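PDB 6F2P: paenibacillus xanthan lyase from Paenibacillus, which cleaves the polysaccharide xanthan by an eliminative lyase reaction, as a calcium-binding, multidomain enzyme related to polysaccharide lyase family 8. Local coordinates for residues Y394-H406 and S579-D591. Sequence-based numbering, arbitrary orientation.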
loop_
_atom_site.group_PDB
_atom_site.type_symbol
_atom_site.label_atom_id
_atom_site.label_comp_id
_atom_site.label_asym_id
_atom_site.label_seq_id
_atom_site.Cartn_x
_atom_site.Cartn_y
_atom_site.Cartn_z
ATOM N N TYR A 394 11.682 -2.135 -11.203
ATOM C CA TYR A 394 11.088 -2.108 -12.538
ATOM C C TYR A 394 11.279 -3.470 -13.172
ATOM O O TYR A 394 12.079 -4.283 -12.693
ATOM C CB TYR A 394 11.749 -1.054 -13.419
ATOM C CG TYR A 394 13.191 -1.378 -13.738
ATOM C CD1 TYR A 394 14.170 -1.300 -12.754
ATOM C CD2 TYR A 394 13.575 -1.766 -15.016
ATOM C CE1 TYR A 394 15.490 -1.596 -13.031
ATOM C CE2 TYR A 394 14.906 -2.059 -15.304
ATOM C CZ TYR A 394 15.854 -1.968 -14.304
ATOM O OH TYR A 394 17.173 -2.259 -14.562
ATOM N N GLU A 395 10.559 -3.722 -14.257
ATOM C CA GLU A 395 10.710 -4.988 -14.946
ATOM C C GLU A 395 11.446 -4.829 -16.259
ATOM O O GLU A 395 11.099 -3.988 -17.092
ATOM C CB GLU A 395 9.368 -5.655 -15.199
ATOM C CG GLU A 395 9.543 -7.026 -15.809
ATOM C CD GLU A 395 8.244 -7.687 -16.176
ATOM O OE1 GLU A 395 8.025 -8.825 -15.713
ATOM O OE2 GLU A 395 7.455 -7.082 -16.934
ATOM N N SER A 396 12.475 -5.644 -16.441
ATOM C CA SER A 396 13.125 -5.742 -17.732
ATOM C C SER A 396 13.340 -7.211 -18.058
ATOM O O SER A 396 14.125 -7.903 -17.396
ATOM C CB SER A 396 14.450 -4.990 -17.730
ATOM O OG SER A 396 15.070 -5.093 -19.001
ATOM N N ILE A 397 12.607 -7.699 -19.052
ATOM C CA ILE A 397 12.845 -9.036 -19.589
ATOM C C ILE A 397 12.827 -8.973 -21.104
ATOM O O ILE A 397 12.311 -8.008 -21.677
ATOM C CB ILE A 397 11.792 -10.039 -19.124
ATOM C CG1 ILE A 397 10.398 -9.578 -19.548
ATOM C CG2 ILE A 397 11.875 -10.225 -17.625
ATOM C CD1 ILE A 397 9.287 -10.400 -18.945
ATOM N N ASN A 398 13.395 -9.996 -21.742
ATOM C CA ASN A 398 13.443 -10.090 -23.202
ATOM C C ASN A 398 13.895 -8.816 -23.876
ATOM O O ASN A 398 13.362 -8.465 -24.927
ATOM C CB ASN A 398 12.078 -10.470 -23.786
ATOM C CG ASN A 398 11.396 -11.564 -23.006
ATOM O OD1 ASN A 398 12.034 -12.535 -22.583
ATOM N ND2 ASN A 398 10.089 -11.406 -22.786
ATOM N N ALA A 399 14.858 -8.127 -23.266
ATOM C CA ALA A 399 15.467 -6.939 -23.862
ATOM C C ALA A 399 14.452 -5.833 -24.035
ATOM O O ALA A 399 14.546 -5.033 -24.974
ATOM C CB ALA A 399 16.111 -7.271 -25.205
ATOM N N GLU A 400 13.477 -5.804 -23.130
ATOM C CA GLU A 400 12.505 -4.721 -23.077
ATOM C C GLU A 400 12.734 -3.867 -21.834
ATOM O O GLU A 400 13.204 -4.369 -20.802
ATOM C CB GLU A 400 11.079 -5.268 -23.079
ATOM C CG GLU A 400 10.712 -6.042 -24.328
ATOM C CD GLU A 400 9.212 -6.198 -24.493
ATOM O OE1 GLU A 400 8.638 -7.150 -23.921
ATOM O OE2 GLU A 400 8.604 -5.358 -25.195
ATOM N N ASN A 401 12.407 -2.580 -21.945
ATOM C CA ASN A 401 12.541 -1.645 -20.831
ATOM C C ASN A 401 13.970 -1.636 -20.284
ATOM O O ASN A 401 14.185 -1.701 -19.072
ATOM C CB ASN A 401 11.536 -1.992 -19.726
ATOM C CG ASN A 401 11.288 -0.840 -18.777
ATOM O OD1 ASN A 401 11.494 0.321 -19.129
ATOM N ND2 ASN A 401 10.841 -1.153 -17.563
ATOM N N ASN A 402 14.944 -1.562 -21.188
ATOM C CA ASN A 402 16.343 -1.734 -20.816
ATOM C C ASN A 402 16.887 -0.584 -19.995
ATOM O O ASN A 402 17.783 -0.782 -19.181
ATOM C CB ASN A 402 17.222 -1.948 -22.047
ATOM C CG ASN A 402 16.792 -3.138 -22.871
ATOM O OD1 ASN A 402 16.300 -4.133 -22.345
ATOM N ND2 ASN A 402 16.978 -3.043 -24.178
ATOM N N LYS A 403 16.345 0.615 -20.208
ATOM C CA LYS A 403 16.794 1.802 -19.478
ATOM C C LYS A 403 15.843 2.213 -18.339
ATOM O O LYS A 403 15.801 3.374 -17.942
ATOM C CB LYS A 403 16.984 2.970 -20.445
ATOM C CG LYS A 403 18.139 2.799 -21.416
ATOM C CD LYS A 403 17.857 3.515 -22.722
ATOM C CE LYS A 403 18.337 4.947 -22.722
ATOM N NZ LYS A 403 18.053 5.637 -24.022
ATOM N N GLY A 404 15.089 1.263 -17.807
ATOM C CA GLY A 404 14.090 1.580 -16.805
ATOM C C GLY A 404 14.637 1.637 -15.390
ATOM O O GLY A 404 13.865 1.670 -14.429
ATOM N N TRP A 405 15.964 1.669 -15.277
ATOM C CA TRP A 405 16.693 1.578 -14.001
ATOM C C TRP A 405 16.062 2.304 -12.812
ATOM O O TRP A 405 15.965 1.746 -11.723
ATOM C CB TRP A 405 18.130 2.089 -14.182
ATOM C CG TRP A 405 18.849 1.488 -15.363
ATOM C CD1 TRP A 405 19.162 0.168 -15.556
ATOM C CD2 TRP A 405 19.344 2.188 -16.513
ATOM N NE1 TRP A 405 19.817 0.010 -16.758
ATOM C CE2 TRP A 405 19.944 1.235 -17.358
ATOM C CE3 TRP A 405 19.340 3.532 -16.908
ATOM C CZ2 TRP A 405 20.538 1.585 -18.564
ATOM C CZ3 TRP A 405 19.927 3.875 -18.105
ATOM C CH2 TRP A 405 20.517 2.909 -18.919
ATOM N N HIS A 406 15.635 3.543 -13.029
ATOM C CA HIS A 406 15.186 4.389 -11.935
ATOM C C HIS A 406 13.689 4.710 -11.980
ATOM O O HIS A 406 13.226 5.600 -11.270
ATOM C CB HIS A 406 16.008 5.682 -11.910
ATOM C CG HIS A 406 17.487 5.451 -11.892
ATOM N ND1 HIS A 406 18.130 4.827 -10.844
ATOM C CD2 HIS A 406 18.446 5.746 -12.803
ATOM C CE1 HIS A 406 19.425 4.757 -11.105
ATOM N NE2 HIS A 406 19.642 5.305 -12.288
ATOM N N SER A 579 17.173 6.574 -29.799
ATOM C CA SER A 579 16.142 5.793 -30.460
ATOM C C SER A 579 15.555 4.786 -29.480
ATOM O O SER A 579 16.153 4.479 -28.442
ATOM C CB SER A 579 16.708 5.075 -31.693
ATOM O OG SER A 579 17.533 3.989 -31.319
ATOM N N TRP A 580 14.392 4.252 -29.828
ATOM C CA TRP A 580 13.708 3.277 -28.986
ATOM C C TRP A 580 14.488 1.988 -28.786
ATOM O O TRP A 580 14.217 1.239 -27.846
ATOM C CB TRP A 580 12.329 2.984 -29.563
ATOM C CG TRP A 580 11.422 4.125 -29.354
ATOM C CD1 TRP A 580 11.219 5.174 -30.196
ATOM C CD2 TRP A 580 10.615 4.366 -28.200
ATOM N NE1 TRP A 580 10.318 6.050 -29.644
ATOM C CE2 TRP A 580 9.936 5.577 -28.415
ATOM C CE3 TRP A 580 10.391 3.667 -27.008
ATOM C CZ2 TRP A 580 9.045 6.100 -27.486
ATOM C CZ3 TRP A 580 9.517 4.191 -26.093
ATOM C CH2 TRP A 580 8.854 5.395 -26.332
ATOM N N SER A 581 15.450 1.737 -29.672
ATOM C CA SER A 581 16.251 0.519 -29.632
ATOM C C SER A 581 16.997 0.380 -28.320
ATOM O O SER A 581 17.200 -0.731 -27.828
ATOM C CB SER A 581 17.237 0.500 -30.791
ATOM O OG SER A 581 16.576 0.113 -31.979
ATOM N N SER A 582 17.402 1.520 -27.765
ATOM C CA SER A 582 18.059 1.566 -26.467
ATOM C C SER A 582 17.135 1.058 -25.361
ATOM O O SER A 582 17.584 0.423 -24.404
ATOM C CB SER A 582 18.492 2.994 -26.152
ATOM O OG SER A 582 19.369 3.484 -27.146
ATOM N N LEU A 583 15.840 1.325 -25.494
ATOM C CA LEU A 583 14.895 0.897 -24.469
ATOM C C LEU A 583 14.379 -0.500 -24.749
ATOM O O LEU A 583 14.128 -1.281 -23.816
ATOM C CB LEU A 583 13.715 1.862 -24.362
ATOM C CG LEU A 583 13.985 3.245 -23.776
ATOM C CD1 LEU A 583 14.550 4.196 -24.840
ATOM C CD2 LEU A 583 12.711 3.801 -23.165
ATOM N N ASN A 584 14.226 -0.813 -26.035
ATOM C CA ASN A 584 13.619 -2.073 -26.447
ATOM C C ASN A 584 14.261 -2.620 -27.704
ATOM O O ASN A 584 14.138 -2.031 -28.774
ATOM C CB ASN A 584 12.114 -1.888 -26.681
ATOM C CG ASN A 584 11.361 -3.188 -26.611
ATOM O OD1 ASN A 584 11.850 -4.222 -27.058
ATOM N ND2 ASN A 584 10.172 -3.155 -26.038
ATOM N N SER A 585 14.940 -3.751 -27.577
ATOM C CA SER A 585 15.605 -4.342 -28.727
ATOM C C SER A 585 15.099 -5.753 -28.971
ATOM O O SER A 585 15.766 -6.558 -29.615
ATOM C CB SER A 585 17.125 -4.330 -28.552
ATOM O OG SER A 585 17.517 -4.983 -27.358
ATOM N N SER A 586 13.916 -6.048 -28.440
ATOM C CA SER A 586 13.237 -7.301 -28.753
ATOM C C SER A 586 12.881 -7.303 -30.233
ATOM O O SER A 586 12.816 -6.241 -30.871
ATOM C CB SER A 586 11.968 -7.467 -27.914
ATOM O OG SER A 586 10.930 -6.622 -28.388
ATOM N N ALA A 587 12.645 -8.500 -30.767
ATOM C CA ALA A 587 12.388 -8.683 -32.195
ATOM C C ALA A 587 11.152 -7.913 -32.659
ATOM O O ALA A 587 11.136 -7.332 -33.745
ATOM C CB ALA A 587 12.248 -10.161 -32.518
ATOM N N SER A 588 10.120 -7.903 -31.821
ATOM C CA SER A 588 8.869 -7.255 -32.178
ATOM C C SER A 588 8.971 -5.742 -32.154
ATOM O O SER A 588 8.276 -5.063 -32.898
ATOM C CB SER A 588 7.748 -7.696 -31.235
ATOM O OG SER A 588 7.566 -9.097 -31.288
ATOM N N TRP A 589 9.827 -5.200 -31.302
ATOM C CA TRP A 589 9.753 -3.766 -31.055
ATOM C C TRP A 589 10.994 -2.968 -31.419
ATOM O O TRP A 589 10.971 -1.736 -31.353
ATOM C CB TRP A 589 9.360 -3.499 -29.605
ATOM C CG TRP A 589 7.913 -3.790 -29.299
ATOM C CD1 TRP A 589 7.413 -4.891 -28.649
ATOM C CD2 TRP A 589 6.780 -2.967 -29.627
ATOM N NE1 TRP A 589 6.042 -4.798 -28.547
ATOM C CE2 TRP A 589 5.626 -3.631 -29.138
ATOM C CE3 TRP A 589 6.630 -1.735 -30.290
ATOM C CZ2 TRP A 589 4.336 -3.106 -29.287
ATOM C CZ3 TRP A 589 5.354 -1.212 -30.444
ATOM C CH2 TRP A 589 4.220 -1.900 -29.943
ATOM N N LYS A 590 12.065 -3.662 -31.797
ATOM C CA LYS A 590 13.299 -2.991 -32.182
ATOM C C LYS A 590 13.020 -1.947 -33.260
ATOM O O LYS A 590 12.368 -2.245 -34.262
ATOM C CB LYS A 590 14.324 -4.008 -32.675
ATOM C CG LYS A 590 15.739 -3.470 -32.777
ATOM C CD LYS A 590 16.612 -4.391 -33.627
ATOM C CE LYS A 590 15.934 -4.697 -34.960
ATOM N NZ LYS A 590 16.897 -4.697 -36.102
ATOM N N ASP A 591 13.494 -0.725 -33.020
ATOM C CA ASP A 591 13.272 0.426 -33.900
ATOM C C ASP A 591 14.410 1.417 -33.695
ATOM O O ASP A 591 14.522 2.041 -32.639
ATOM C CB ASP A 591 11.928 1.099 -33.595
ATOM C CG ASP A 591 11.660 2.343 -34.462
ATOM O OD1 ASP A 591 12.604 3.012 -34.947
ATOM O OD2 ASP A 591 10.470 2.667 -34.652
HETATM O O HOH W 1 18.439 -2.431 -26.308
HETATM O O HOH W 2 20.663 6.019 -25.304
#
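Asn-398 opens the contact with its carbonyl O, set 3.4 Å from Ser-586 CB. It lies in the type I' turn from Ile-397 to Glu-400, which brings the next carbonyl, that of Ala-399, to the backbone of the other loop: Ala-399 O accepts from Ser-585 N at 2.9 Å, while the methyl CB rests against the Ser-585 hydroxyl. Glu-400 runs alongside Asn-584, both side chains pointing the same way. Its CG, anti to the carbonyl carbon (chi1 -62°), carries the carboxylate to the amide, and Asn-584 ND2 donates to the anti lone pair of OE2 at 2.8 Å, with the two planes turned 57° apart. Arg-287 forms a salt bridge to the same oxygen and Arg-283 to OE1, so this buried acid ties two loops of the family 8 super-sandwich domain, following strands 380-385 and 566-578, to arginines from the family's N-terminal alpha-helical region. On its other branch, Asn-584 OD1 closes an Asx turn with Ser-586 N and also takes the Ser-586 hydroxyl; a leucine here would probably leave both donors and OE2 without this amide partner. Asn-402 N gives a nearly straight bond to Leu-583 O (2.8 Å, 171°), and a water joins its ND2, weakly, to Ser-581 O and Ser-585 OG. Lys-403 lays CD 3.5 Å from Ser-582 CB, and its chain, bent at chi3, crosses the Leu-583 side chain at about a right angle.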